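Local atomic coordinates of type I modular polyketide synthase (Streptomyces albus subsp. albus, PDB entry 6IYR), a protein that probably loads an extender unit, a malonyl-type acyl group carried on coenzyme A, onto the salinomycin polyketide assembly line through its acyltransferase domain. Residues A58-A61 against E62-R65; L172-L176 against R177-G181; T362-D365 against A366-Y370. One frame throughout, in Å; residues are numbered along the deposited sequence.

Contact 1: A58-A61 against E62-R65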
# COMPACT_ATOMS: atom_id res chain seq x y z
N ALA A 58 -19.46 -17.60 -20.50
CA ALA A 58 -20.10 -18.86 -20.88
C ALA A 58 -19.58 -19.35 -22.21
O ALA A 58 -19.24 -20.51 -22.32
CB ALA A 58 -21.61 -18.70 -20.93
N ARG A 59 -19.40 -18.45 -23.17
CA ARG A 59 -18.79 -18.82 -24.44
C ARG A 59 -17.40 -19.39 -24.24
O ARG A 59 -17.01 -20.35 -24.89
CB ARG A 59 -18.72 -17.65 -25.44
CG ARG A 59 -20.00 -16.84 -25.62
CD ARG A 59 -21.22 -17.72 -25.87
NE ARG A 59 -21.24 -18.24 -27.24
CZ ARG A 59 -22.12 -19.12 -27.71
NH1 ARG A 59 -22.05 -19.51 -28.97
NH2 ARG A 59 -23.07 -19.61 -26.92
N LEU A 60 -16.62 -18.73 -23.39
CA LEU A 60 -15.27 -19.19 -23.12
C LEU A 60 -15.32 -20.54 -22.46
O LEU A 60 -14.56 -21.40 -22.79
CB LEU A 60 -14.52 -18.21 -22.24
CG LEU A 60 -13.37 -17.47 -22.90
CD1 LEU A 60 -12.64 -16.66 -21.85
CD2 LEU A 60 -12.42 -18.45 -23.54
N ALA A 61 -16.26 -20.72 -21.55
CA ALA A 61 -16.43 -21.97 -20.85
C ALA A 61 -16.80 -23.07 -21.83
O ALA A 61 -16.30 -24.17 -21.73
CB ALA A 61 -17.48 -21.83 -19.77
N GLU A 62 -17.65 -22.77 -22.80
CA GLU A 62 -18.05 -23.75 -23.79
C GLU A 62 -16.83 -24.19 -24.59
O GLU A 62 -16.64 -25.36 -24.84
CB GLU A 62 -19.14 -23.18 -24.69
CG GLU A 62 -20.49 -23.09 -24.02
CD GLU A 62 -21.46 -22.17 -24.74
OE1 GLU A 62 -22.45 -21.76 -24.11
OE2 GLU A 62 -21.24 -21.86 -25.91
N PHE A 63 -15.99 -23.24 -24.96
CA PHE A 63 -14.80 -23.55 -25.69
C PHE A 63 -13.84 -24.44 -24.91
O PHE A 63 -13.30 -25.38 -25.47
CB PHE A 63 -14.10 -22.26 -26.09
CG PHE A 63 -12.68 -22.46 -26.47
CD1 PHE A 63 -12.34 -22.76 -27.77
CD2 PHE A 63 -11.68 -22.36 -25.53
CE1 PHE A 63 -11.04 -22.95 -28.13
CE2 PHE A 63 -10.37 -22.55 -25.89
CZ PHE A 63 -10.05 -22.84 -27.19
N THR A 64 -13.61 -24.16 -23.63
CA THR A 64 -12.70 -24.98 -22.85
C THR A 64 -13.24 -26.37 -22.56
O THR A 64 -12.49 -27.31 -22.43
CB THR A 64 -11.99 -24.31 -21.63
OG1 THR A 64 -12.62 -24.67 -20.42
CG2 THR A 64 -11.91 -22.85 -21.75
N ARG A 65 -14.55 -26.48 -22.48
CA ARG A 65 -15.18 -27.76 -22.23
C ARG A 65 -14.86 -28.76 -23.33
O ARG A 65 -14.66 -29.91 -23.06
CB ARG A 65 -16.69 -27.59 -22.13
CG ARG A 65 -17.20 -27.11 -20.79
CD ARG A 65 -18.69 -26.90 -20.86
NE ARG A 65 -19.20 -26.19 -19.72
CZ ARG A 65 -20.03 -25.17 -19.79
NH1 ARG A 65 -20.48 -24.77 -20.96
NH2 ARG A 65 -20.44 -24.57 -18.69

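Contact 2: L172-L176 against R177-G181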
# COMPACT_ATOMS: atom_id res chain seq x y z
N LEU A 172 18.43 -8.08 5.01
CA LEU A 172 17.04 -7.74 4.68
C LEU A 172 16.18 -9.01 4.44
O LEU A 172 15.06 -9.15 4.98
CB LEU A 172 16.99 -6.90 3.42
CG LEU A 172 15.91 -5.88 3.19
CD1 LEU A 172 15.65 -5.61 1.72
CD2 LEU A 172 14.62 -5.99 3.96
N VAL A 173 16.67 -9.90 3.58
CA VAL A 173 15.86 -11.06 3.23
C VAL A 173 15.66 -11.94 4.44
O VAL A 173 14.54 -12.41 4.69
CB VAL A 173 16.45 -11.84 2.05
CG1 VAL A 173 15.71 -13.15 1.86
CG2 VAL A 173 16.32 -11.01 0.77
N ASP A 174 16.69 -12.06 5.28
CA ASP A 174 16.53 -12.82 6.52
C ASP A 174 15.52 -12.22 7.50
O ASP A 174 14.80 -12.95 8.19
CB ASP A 174 17.85 -13.06 7.21
CG ASP A 174 18.75 -14.01 6.44
OD1 ASP A 174 18.26 -14.67 5.51
OD2 ASP A 174 19.96 -14.03 6.72
N VAL A 175 15.48 -10.90 7.58
CA VAL A 175 14.48 -10.25 8.44
C VAL A 175 13.08 -10.44 7.85
O VAL A 175 12.11 -10.63 8.58
CB VAL A 175 14.83 -8.77 8.72
CG1 VAL A 175 15.66 -8.21 7.60
CG2 VAL A 175 13.58 -7.89 8.85
N LEU A 176 12.92 -10.29 6.54
CA LEU A 176 11.62 -10.51 5.93
C LEU A 176 11.11 -11.91 6.24
O LEU A 176 9.92 -12.09 6.50
CB LEU A 176 11.65 -10.32 4.44
CG LEU A 176 11.97 -8.89 3.99
CD1 LEU A 176 11.74 -8.75 2.49
CD2 LEU A 176 11.09 -7.92 4.73
N ARG A 177 12.00 -12.89 6.18
CA ARG A 177 11.64 -14.29 6.44
C ARG A 177 11.48 -14.53 7.94
O ARG A 177 10.89 -15.50 8.36
CB ARG A 177 12.72 -15.22 5.91
CG ARG A 177 12.64 -15.47 4.42
CD ARG A 177 13.97 -15.94 3.87
NE ARG A 177 14.39 -17.20 4.47
CZ ARG A 177 15.65 -17.51 4.80
NH1 ARG A 177 15.91 -18.68 5.38
NH2 ARG A 177 16.64 -16.66 4.56
N GLN A 178 12.08 -13.66 8.75
CA GLN A 178 12.24 -13.94 10.18
C GLN A 178 12.94 -15.27 10.44
O GLN A 178 12.55 -16.02 11.31
CB GLN A 178 10.91 -13.84 10.91
CG GLN A 178 10.40 -12.41 11.05
CD GLN A 178 11.33 -11.58 11.93
OE1 GLN A 178 11.35 -11.75 13.14
NE2 GLN A 178 12.20 -10.78 11.30
N THR A 179 13.97 -15.55 9.65
CA THR A 179 14.86 -16.68 9.85
C THR A 179 15.52 -16.58 11.21
O THR A 179 15.89 -15.50 11.64
CB THR A 179 16.01 -16.68 8.83
OG1 THR A 179 15.48 -16.42 7.53
CG2 THR A 179 16.73 -18.03 8.81
N GLU A 180 15.79 -17.74 11.80
CA GLU A 180 16.65 -17.87 12.97
C GLU A 180 17.98 -17.15 12.72
O GLU A 180 18.68 -17.40 11.72
CB GLU A 180 16.93 -19.36 13.20
CG GLU A 180 16.93 -19.84 14.63
CD GLU A 180 17.82 -21.07 14.83
OE1 GLU A 180 18.51 -21.51 13.88
OE2 GLU A 180 17.85 -21.59 15.95
N GLY A 181 18.29 -16.19 13.56
CA GLY A 181 19.51 -15.42 13.37
C GLY A 181 19.20 -13.98 13.11
O GLY A 181 20.05 -13.13 13.36

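Contact 3: T362-D365 against A366-Y370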
# COMPACT_ATOMS: atom_id res chain seq x y z
N THR A 362 12.62 18.91 -3.88
CA THR A 362 13.83 19.47 -3.36
C THR A 362 13.68 19.92 -1.92
O THR A 362 14.67 20.12 -1.26
CB THR A 362 14.26 20.72 -4.17
OG1 THR A 362 13.11 21.54 -4.37
CG2 THR A 362 14.86 20.36 -5.53
N ASP A 363 12.45 20.18 -1.48
CA ASP A 363 12.14 20.48 -0.08
C ASP A 363 12.14 19.27 0.92
O ASP A 363 12.02 19.45 2.14
CB ASP A 363 10.79 21.23 0.01
CG ASP A 363 9.74 20.71 -0.98
OD1 ASP A 363 10.05 19.88 -1.85
OD2 ASP A 363 8.57 21.16 -0.90
N LEU A 364 12.40 18.06 0.44
CA LEU A 364 12.34 16.91 1.35
C LEU A 364 13.62 16.70 2.08
O LEU A 364 14.29 15.67 1.93
CB LEU A 364 11.89 15.64 0.63
CG LEU A 364 10.59 15.83 -0.18
CD1 LEU A 364 10.01 14.53 -0.72
CD2 LEU A 364 9.57 16.51 0.70
N ASP A 365 14.01 17.71 2.83
CA ASP A 365 15.29 17.67 3.49
C ASP A 365 15.10 17.19 4.94
O ASP A 365 13.97 16.84 5.34
CB ASP A 365 15.97 19.03 3.43
CG ASP A 365 15.14 20.13 4.05
OD1 ASP A 365 14.17 19.88 4.81
OD2 ASP A 365 15.47 21.29 3.76
N ALA A 366 16.16 17.28 5.73
CA ALA A 366 16.16 16.79 7.12
C ALA A 366 15.01 17.37 7.94
O ALA A 366 14.32 16.64 8.68
CB ALA A 366 17.49 17.07 7.80
N GLU A 367 14.74 18.65 7.73
CA GLU A 367 13.75 19.34 8.50
C GLU A 367 12.37 18.80 8.10
O GLU A 367 11.51 18.67 8.96
CB GLU A 367 13.86 20.86 8.27
CG GLU A 367 12.73 21.70 8.87
CD GLU A 367 12.66 21.69 10.41
OE1 GLU A 367 11.52 21.67 10.95
OE2 GLU A 367 13.72 21.71 11.07
N TYR A 368 12.14 18.59 6.80
CA TYR A 368 10.91 17.92 6.36
C TYR A 368 10.72 16.59 7.10
O TYR A 368 9.63 16.28 7.52
CB TYR A 368 10.90 17.66 4.85
CG TYR A 368 9.60 17.10 4.38
CD1 TYR A 368 8.56 17.94 4.04
CD2 TYR A 368 9.37 15.73 4.36
CE1 TYR A 368 7.34 17.43 3.63
CE2 TYR A 368 8.13 15.21 4.01
CZ TYR A 368 7.12 16.06 3.66
OH TYR A 368 5.88 15.56 3.27
N TRP A 369 11.75 15.76 7.13
CA TRP A 369 11.61 14.42 7.69
C TRP A 369 11.37 14.51 9.19
O TRP A 369 10.54 13.78 9.71
CB TRP A 369 12.80 13.51 7.32
CG TRP A 369 12.83 13.23 5.86
CD1 TRP A 369 13.75 13.69 4.97
CD2 TRP A 369 11.75 12.69 5.07
NE1 TRP A 369 13.32 13.46 3.69
CE2 TRP A 369 12.10 12.84 3.73
CE3 TRP A 369 10.54 12.05 5.39
CZ2 TRP A 369 11.30 12.37 2.69
CZ3 TRP A 369 9.70 11.64 4.36
CH2 TRP A 369 10.12 11.75 3.02
N TYR A 370 11.98 15.49 9.87
CA TYR A 370 11.56 15.78 11.23
C TYR A 370 10.11 16.20 11.35
O TYR A 370 9.39 15.75 12.26
CB TYR A 370 12.44 16.82 11.94
CG TYR A 370 11.94 17.11 13.33
CD1 TYR A 370 12.07 16.18 14.32
CD2 TYR A 370 11.21 18.26 13.60
CE1 TYR A 370 11.57 16.41 15.59
CE2 TYR A 370 10.69 18.49 14.87
CZ TYR A 370 10.86 17.54 15.86
OH TYR A 370 10.37 17.75 17.12

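Contact 1: A58-A61 against E62-R65
Arg-59 and Glu-62 meet through their charged ends, one turn apart on a helix. The salt bridge runs from Arg-59 NH2 to Glu-62 OE2 at 3.1 Å. It is a bond of charges alone. The carboxylate oxygen sits above one face of the guanidinium, toward its rim, so no N-H points at it. The two planes stand 79° apart. Bends at chi2 and chi3 (-50° and -76°) turn the Arg-59 chain back so that the guanidinium reaches Glu-62. Glu-62 runs extended beyond CG. The Arg-59 side chain is poorly ordered, so this pairing is probably loose.

Four backbone bonds carry the helix from one segment into the other. Glu-62 N gives to Ala-58 O at 2.8 Å. Phe-63 N gives to Arg-59 O at 3.1 Å. Thr-64 N to Leu-60 O and Arg-65 N to Ala-61 O follow in the same i to i+4 pattern. This is the last part of helix 50-65, a surface helix near one end of the elongated chain. Its inner side rests on helix 97-108, where Ala-61 touches Leu-104 and Thr-64 touches Leu-101. Leu-60 and Thr-64 also touch Trp-43 of strand 41-47.

One apolar pair joins the segments: Leu-60 CD2 comes to 4.4 Å from Phe-63 CD2. Two carbons also press on a carbonyl oxygen. Thr-64 CG2 packs on Leu-60 O at 3.2 Å. The Phe-63 CB lies 3.4 Å from the same oxygen, with the ring edge turned toward it.

Arg-65 combines packing with charge. Its CG passes 3.2 Å from Ala-61 O, and one guanidinium face lies over Ala-61 CB, which is offset toward the rim. Arg-65 NH2 forms a salt bridge with Asp-105 of helix 97-108.

Contact 2: L172-L176 against R177-G181
Arg-177 N gives a backbone hydrogen bond to Val-173 O at 3.0 Å, continuing the helical pattern of residues 172-176. The chain then turns out of the helix at Gln-178, where phi is positive. Thr-179 N reaches back to Asp-174 O at 3.1 Å and meets it in the carbonyl plane. Gln-178 N makes a weak bond to Val-175 O.

The side chain of Gln-178 holds the Val-175 carbonyl a second time. Its NE2 lies 2.7 Å from Val-175 O. The bond is nearly straight, 174° at the hydrogen. It uses a lone pair of the oxygen, which lies in the amide plane of Gln-178. A bend at chi2 (-65°) curls the chain back over the helix end and brings the amide there. NE2 also donates to Pro-183 O, so the amide links the helix end to the loop that follows.

Asp-174 and Arg-177 lie side by side and point the same way. Asp-174 OD1 is 2.7 Å from Arg-177 NH2, a close salt bridge. The carboxylate and guanidinium planes are 72° apart. Thr-179 OG1 sits over the centre of one guanidinium face, 2.9 Å above it, and makes no hydrogen bond to the group. The aliphatic part of Arg-177 passes across Val-173, with CD 3.9 Å from CG1.

On the inner side, Val-175 and Leu-176 are buried against helix 188-208, and Leu-176 also meets Leu-157 of helix 151-164. The pair of backbone bonds from Thr-179 and Gln-178, with Gln-178 as the C-prime residue, is a Schellman motif. It ends the short helix 172-177 and starts the loop leading to helix 188-208.

Contact 3: T362-D365 against A366-Y370
Leu-364 CD2 lies over the face of the Tyr-368 ring, 3.5 Å from its centroid and only 3° off the ring normal. This is a CH-pi contact with the methyl centred on the ring. The two side chains lie side by side and point the same way. Tyr-368 CG is anti to the backbone N (chi1 -174°), which swings the ring back beside the residues that precede the helix. The Tyr-368 CB also sits 3.4 Å from Asp-363 O.

Trp-369 meets Leu-364 nearer its backbone. Its CZ2 packs on Leu-364 CB at 3.9 Å. Its NE1 donates to Leu-364 O at 3.0 Å, but the bond is bent, 132° at the hydrogen. The indole nitrogen stands above the carbonyl plane, away from the lone pairs. Trp-369 also presents a face to its neighbour: Tyr-368 CD2 lies over the centre of the indole.

Asp-365 is the N-cap of helix 366-374. Its OD1 accepts from Tyr-368 N at 3.1 Å in a nearly straight bond, and weakly from Glu-367 N. CG lies between the backbone N and the carbonyl carbon, and the carboxylate faces these amides. Its negative charge would probably suit the positive end of the helix dipole. Asp-365 O begins the regular helix bonding by accepting from Trp-369 N. Just before the cap, Leu-364 is the centre of an inverse gamma turn, closed by Asp-365 N to Asp-363 O at 2.7 Å.

Tyr-368 OH bonds to Ser-352 OG and to Glu-223 of helix 222-230. Trp-369 packs on that helix at Ile-224 and Ala-227, while Leu-364 and Tyr-368 both touch Phe-350 of strand 350-351. Helix 331-337 meets Glu-367.

The three contacts follow one another along the chain. None nests in or crosses another, and each is local, closing no long loop. Contact 1 comes first, in the last turns of helix 50-65, and joins that helix to helix 97-108 and strand 41-47. Contact 2 follows within the acyltransferase domain. It closes the end of helix 172-177 beside helices 151-164 and 188-208. Contact 3 comes last, starting helix 366-374 against helix 222-230 and strand 350-351. Contacts 1 and 3 lie on opposite sides of the chain's centre, about 57 Å apart between centres. Contacts 2 and 3 are about 18 Å apart at their nearest atoms.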